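Local coordinates for protease Do-like 1, chloroplastic (Arabidopsis thaliana, PDB 3QO6), which is a serine protease of the chloroplast thylakoid, required at high temperature and possibly involved in degrading damaged proteins, at residues I303-V315 with K323-D335. Sequence-based numbering, arbitrary orientation.
Sequences ILDQCKVGDEVTV and KEKISVTLEPKPD
Leu304, on helix 297-304, meets Leu330 with its CG 4.0 Å from Leu330 CD2, the two side chains running obliquely past each other; Cys307 CB, at the close of the type I turn that starts at Leu304, approaches the same methyl. Val309 crosses Pro332 at about a right angle, its CG1, anti to the backbone N (chi1 176°), 3.5 Å from Pro332 CD. The type II turn from Lys308 to Asp311 then delivers two backbone bonds to Leu330: Gly310 N to its O at 2.7 Å, and its N to Asp311 O at 3.0 Å. From Glu312 the chain pairs as an antiparallel strand. Val328 N gives a nearly straight bond to Val313 O (176°), its return from Val313 N being weak, and Val315 and Ile326 exchange a second pair. Glu312, Thr314, Ser327 and Thr329 share one face, where Glu312 CB packs on Thr329 CG2 and a water bonded to Thr329 OG1 reaches Glu312 OE2 and Ser327 O by weak bonds. On the other face lie Val313, Val315, Ile326 and Val328; Val313 CG2 touches Leu330 CD1. Val313 and Val315 also pack on Val289 of the neighbouring strand. An alanine in place of Leu330 would probably open a gap between Leu304 and Val313, leaving both without their apolar partner here. This C-terminal hairpin of the PDZ domain therefore relies on main-chain bonding for its register, whereas apolar contacts through Leu330 tie the helix to the sheet.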
loop_
_atom_site.group_PDB
_atom_site.type_symbol
_atom_site.label_atom_id
_atom_site.label_comp_id
_atom_site.label_asym_id
_atom_site.label_seq_id
_atom_site.Cartn_x
_atom_site.Cartn_y
_atom_site.Cartn_z
ATOM N N ILE B 303 17.887 10.755 -35.610
ATOM C CA ILE B 303 18.762 11.084 -36.713
ATOM C C ILE B 303 19.798 9.997 -37.021
ATOM O O ILE B 303 20.008 9.674 -38.182
ATOM C CB ILE B 303 19.442 12.432 -36.464
ATOM C CG1 ILE B 303 19.800 13.075 -37.792
ATOM C CG2 ILE B 303 20.683 12.241 -35.653
ATOM C CD1 ILE B 303 18.641 13.122 -38.772
ATOM N N LEU B 304 20.440 9.421 -36.008
ATOM C CA LEU B 304 21.413 8.357 -36.266
ATOM C C LEU B 304 20.721 7.107 -36.767
ATOM O O LEU B 304 21.332 6.266 -37.410
ATOM C CB LEU B 304 22.186 7.981 -35.013
ATOM C CG LEU B 304 23.566 8.594 -34.798
ATOM C CD1 LEU B 304 23.452 10.079 -34.502
ATOM C CD2 LEU B 304 24.224 7.872 -33.639
ATOM N N ASP B 305 19.442 6.981 -36.454
ATOM C CA ASP B 305 18.670 5.827 -36.879
ATOM C C ASP B 305 18.693 5.731 -38.396
ATOM O O ASP B 305 18.370 4.695 -38.972
ATOM C CB ASP B 305 17.226 5.981 -36.427
ATOM C CG ASP B 305 16.554 4.650 -36.177
ATOM O OD1 ASP B 305 15.327 4.568 -36.421
ATOM O OD2 ASP B 305 17.248 3.700 -35.724
ATOM N N GLN B 306 19.074 6.826 -39.042
ATOM C CA GLN B 306 19.106 6.889 -40.490
ATOM C C GLN B 306 20.477 6.616 -41.062
ATOM O O GLN B 306 20.638 6.505 -42.275
ATOM C CB GLN B 306 18.641 8.270 -40.946
ATOM C CG GLN B 306 17.181 8.566 -40.623
ATOM C CD GLN B 306 16.227 7.798 -41.524
ATOM O OE1 GLN B 306 15.930 8.234 -42.643
ATOM N NE2 GLN B 306 15.755 6.635 -41.049
ATOM N N CYS B 307 21.476 6.501 -40.201
ATOM C CA CYS B 307 22.812 6.269 -40.701
ATOM C C CYS B 307 23.178 4.814 -40.716
ATOM O O CYS B 307 22.493 3.980 -40.118
ATOM C CB CYS B 307 23.808 7.053 -39.876
ATOM S SG CYS B 307 23.292 8.762 -39.795
ATOM N N LYS B 308 24.259 4.518 -41.427
ATOM C CA LYS B 308 24.757 3.162 -41.548
ATOM C C LYS B 308 26.237 3.117 -41.161
ATOM O O LYS B 308 26.942 4.115 -41.287
ATOM C CB LYS B 308 24.525 2.670 -42.982
ATOM C CG LYS B 308 24.557 3.766 -44.057
ATOM C CD LYS B 308 24.083 3.228 -45.417
ATOM C CE LYS B 308 24.318 4.213 -46.577
ATOM N NZ LYS B 308 23.521 5.469 -46.481
ATOM N N VAL B 309 26.703 1.976 -40.664
ATOM C CA VAL B 309 28.098 1.870 -40.266
ATOM C C VAL B 309 28.997 2.440 -41.336
ATOM O O VAL B 309 28.798 2.176 -42.513
ATOM C CB VAL B 309 28.514 0.427 -40.028
ATOM C CG1 VAL B 309 29.988 0.367 -39.711
ATOM C CG2 VAL B 309 27.713 -0.149 -38.888
ATOM N N GLY B 310 29.978 3.233 -40.932
ATOM C CA GLY B 310 30.882 3.809 -41.907
ATOM C C GLY B 310 30.561 5.221 -42.369
ATOM O O GLY B 310 31.458 5.909 -42.836
ATOM N N ASP B 311 29.311 5.665 -42.255
ATOM C CA ASP B 311 28.952 7.025 -42.681
ATOM C C ASP B 311 29.784 8.091 -41.967
ATOM O O ASP B 311 30.020 8.007 -40.757
ATOM C CB ASP B 311 27.473 7.310 -42.403
ATOM C CG ASP B 311 26.544 6.602 -43.367
ATOM O OD1 ASP B 311 27.002 5.693 -44.094
ATOM O OD2 ASP B 311 25.345 6.947 -43.390
ATOM N N GLU B 312 30.245 9.091 -42.704
ATOM C CA GLU B 312 31.005 10.135 -42.050
ATOM C C GLU B 312 30.035 11.266 -41.752
ATOM O O GLU B 312 29.737 12.100 -42.597
ATOM C CB GLU B 312 32.144 10.649 -42.918
ATOM C CG GLU B 312 33.065 11.559 -42.115
ATOM C CD GLU B 312 33.980 12.406 -42.973
ATOM O OE1 GLU B 312 33.455 13.122 -43.854
ATOM O OE2 GLU B 312 35.214 12.366 -42.753
ATOM N N VAL B 313 29.533 11.271 -40.531
ATOM C CA VAL B 313 28.584 12.272 -40.097
ATOM C C VAL B 313 29.267 13.519 -39.556
ATOM O O VAL B 313 30.243 13.437 -38.798
ATOM C CB VAL B 313 27.680 11.678 -39.033
ATOM C CG1 VAL B 313 27.010 12.766 -38.264
ATOM C CG2 VAL B 313 26.661 10.780 -39.694
ATOM N N THR B 314 28.754 14.677 -39.959
ATOM C CA THR B 314 29.308 15.945 -39.507
ATOM C C THR B 314 28.441 16.475 -38.361
ATOM O O THR B 314 27.268 16.804 -38.539
ATOM C CB THR B 314 29.414 16.977 -40.694
ATOM O OG1 THR B 314 29.498 18.312 -40.180
ATOM C CG2 THR B 314 28.229 16.869 -41.621
ATOM N N VAL B 315 29.037 16.531 -37.176
ATOM C CA VAL B 315 28.326 16.990 -35.995
ATOM C C VAL B 315 28.797 18.336 -35.471
ATOM O O VAL B 315 29.992 18.611 -35.357
ATOM C CB VAL B 315 28.415 15.940 -34.826
ATOM C CG1 VAL B 315 28.337 14.528 -35.386
ATOM C CG2 VAL B 315 29.695 16.114 -34.038
ATOM N N LYS B 323 30.847 27.908 -31.145
ATOM C CA LYS B 323 30.389 26.755 -31.896
ATOM C C LYS B 323 31.543 25.905 -32.426
ATOM O O LYS B 323 32.717 26.210 -32.200
ATOM C CB LYS B 323 29.478 27.192 -33.043
ATOM C CG LYS B 323 28.193 26.368 -33.140
ATOM C CD LYS B 323 27.542 26.217 -31.759
ATOM C CE LYS B 323 26.212 25.472 -31.797
ATOM N NZ LYS B 323 25.075 26.317 -32.271
ATOM N N GLU B 324 31.187 24.824 -33.114
ATOM C CA GLU B 324 32.141 23.875 -33.692
ATOM C C GLU B 324 31.462 23.051 -34.764
ATOM O O GLU B 324 30.258 23.162 -35.008
ATOM C CB GLU B 324 32.656 22.898 -32.643
ATOM C CG GLU B 324 33.635 23.471 -31.662
ATOM C CD GLU B 324 34.989 23.669 -32.270
ATOM O OE1 GLU B 324 35.550 22.684 -32.802
ATOM O OE2 GLU B 324 35.490 24.810 -32.207
ATOM N N LYS B 325 32.253 22.189 -35.375
ATOM C CA LYS B 325 31.783 21.319 -36.432
ATOM C C LYS B 325 32.835 20.231 -36.375
ATOM O O LYS B 325 34.019 20.540 -36.323
ATOM C CB LYS B 325 31.826 22.082 -37.758
ATOM C CG LYS B 325 31.210 21.389 -38.963
ATOM C CD LYS B 325 31.139 22.362 -40.164
ATOM C CE LYS B 325 30.667 21.667 -41.446
ATOM N NZ LYS B 325 30.158 22.630 -42.460
ATOM N N ILE B 326 32.417 18.971 -36.327
ATOM C CA ILE B 326 33.370 17.864 -36.257
ATOM C C ILE B 326 32.867 16.687 -37.069
ATOM O O ILE B 326 31.698 16.312 -36.995
ATOM C CB ILE B 326 33.607 17.419 -34.789
ATOM C CG1 ILE B 326 34.163 18.599 -33.991
ATOM C CG2 ILE B 326 34.573 16.237 -34.732
ATOM C CD1 ILE B 326 34.548 18.278 -32.581
ATOM N N SER B 327 33.735 16.115 -37.881
ATOM C CA SER B 327 33.295 14.984 -38.653
ATOM C C SER B 327 33.633 13.710 -37.903
ATOM O O SER B 327 34.762 13.504 -37.448
ATOM C CB SER B 327 33.926 14.992 -40.051
ATOM O OG SER B 327 33.057 15.612 -40.992
ATOM N N VAL B 328 32.626 12.864 -37.749
ATOM C CA VAL B 328 32.815 11.602 -37.068
ATOM C C VAL B 328 32.355 10.491 -37.987
ATOM O O VAL B 328 31.305 10.596 -38.616
ATOM C CB VAL B 328 31.988 11.547 -35.780
ATOM C CG1 VAL B 328 32.332 10.297 -34.989
ATOM C CG2 VAL B 328 32.259 12.780 -34.952
ATOM N N THR B 329 33.156 9.441 -38.101
ATOM C CA THR B 329 32.751 8.304 -38.928
ATOM C C THR B 329 32.249 7.213 -37.982
ATOM O O THR B 329 32.988 6.688 -37.139
ATOM C CB THR B 329 33.906 7.753 -39.806
ATOM O OG1 THR B 329 35.140 8.375 -39.439
ATOM C CG2 THR B 329 33.630 8.035 -41.269
ATOM N N LEU B 330 30.975 6.885 -38.133
ATOM C CA LEU B 330 30.344 5.905 -37.280
ATOM C C LEU B 330 30.863 4.487 -37.424
ATOM O O LEU B 330 30.955 3.962 -38.529
ATOM C CB LEU B 330 28.825 5.939 -37.502
ATOM C CG LEU B 330 28.119 7.242 -37.118
ATOM C CD1 LEU B 330 28.118 8.162 -38.281
ATOM C CD2 LEU B 330 26.703 6.951 -36.723
ATOM N N GLU B 331 31.193 3.868 -36.296
ATOM C CA GLU B 331 31.683 2.495 -36.278
ATOM C C GLU B 331 30.660 1.589 -35.625
ATOM O O GLU B 331 29.834 2.038 -34.828
ATOM C CB GLU B 331 32.966 2.396 -35.470
ATOM C CG GLU B 331 34.044 3.325 -35.930
ATOM C CD GLU B 331 35.097 3.512 -34.865
ATOM O OE1 GLU B 331 36.024 4.315 -35.080
ATOM O OE2 GLU B 331 34.993 2.853 -33.806
ATOM N N PRO B 332 30.714 0.286 -35.937
ATOM C CA PRO B 332 29.768 -0.659 -35.340
ATOM C C PRO B 332 29.883 -0.657 -33.828
ATOM O O PRO B 332 30.952 -0.416 -33.283
ATOM C CB PRO B 332 30.176 -2.003 -35.953
ATOM C CG PRO B 332 31.630 -1.824 -36.237
ATOM C CD PRO B 332 31.683 -0.416 -36.793
ATOM N N LYS B 333 28.768 -0.924 -33.160
ATOM C CA LYS B 333 28.718 -0.971 -31.702
ATOM C C LYS B 333 29.461 -2.241 -31.279
ATOM O O LYS B 333 29.184 -3.314 -31.825
ATOM C CB LYS B 333 27.244 -1.027 -31.280
ATOM C CG LYS B 333 26.933 -1.266 -29.803
ATOM C CD LYS B 333 25.507 -1.840 -29.696
ATOM C CE LYS B 333 25.068 -2.207 -28.272
ATOM N NZ LYS B 333 24.872 -1.007 -27.408
ATOM N N PRO B 334 30.417 -2.136 -30.319
ATOM C CA PRO B 334 31.192 -3.280 -29.834
ATOM C C PRO B 334 30.274 -4.396 -29.448
ATOM O O PRO B 334 29.228 -4.158 -28.876
ATOM C CB PRO B 334 31.933 -2.724 -28.632
ATOM C CG PRO B 334 32.166 -1.310 -29.003
ATOM C CD PRO B 334 30.832 -0.907 -29.621
ATOM N N ASP B 335 30.680 -5.614 -29.782
ATOM C CA ASP B 335 29.920 -6.816 -29.509
ATOM C C ASP B 335 30.139 -7.284 -28.090
ATOM O O ASP B 335 30.844 -6.644 -27.319
ATOM C CB ASP B 335 30.356 -7.919 -30.467
ATOM C CG ASP B 335 29.191 -8.540 -31.206
ATOM O OD1 ASP B 335 28.362 -9.229 -30.563
ATOM O OD2 ASP B 335 29.105 -8.335 -32.437
HETATM O O HOH W 1 35.685 11.408 -39.623
#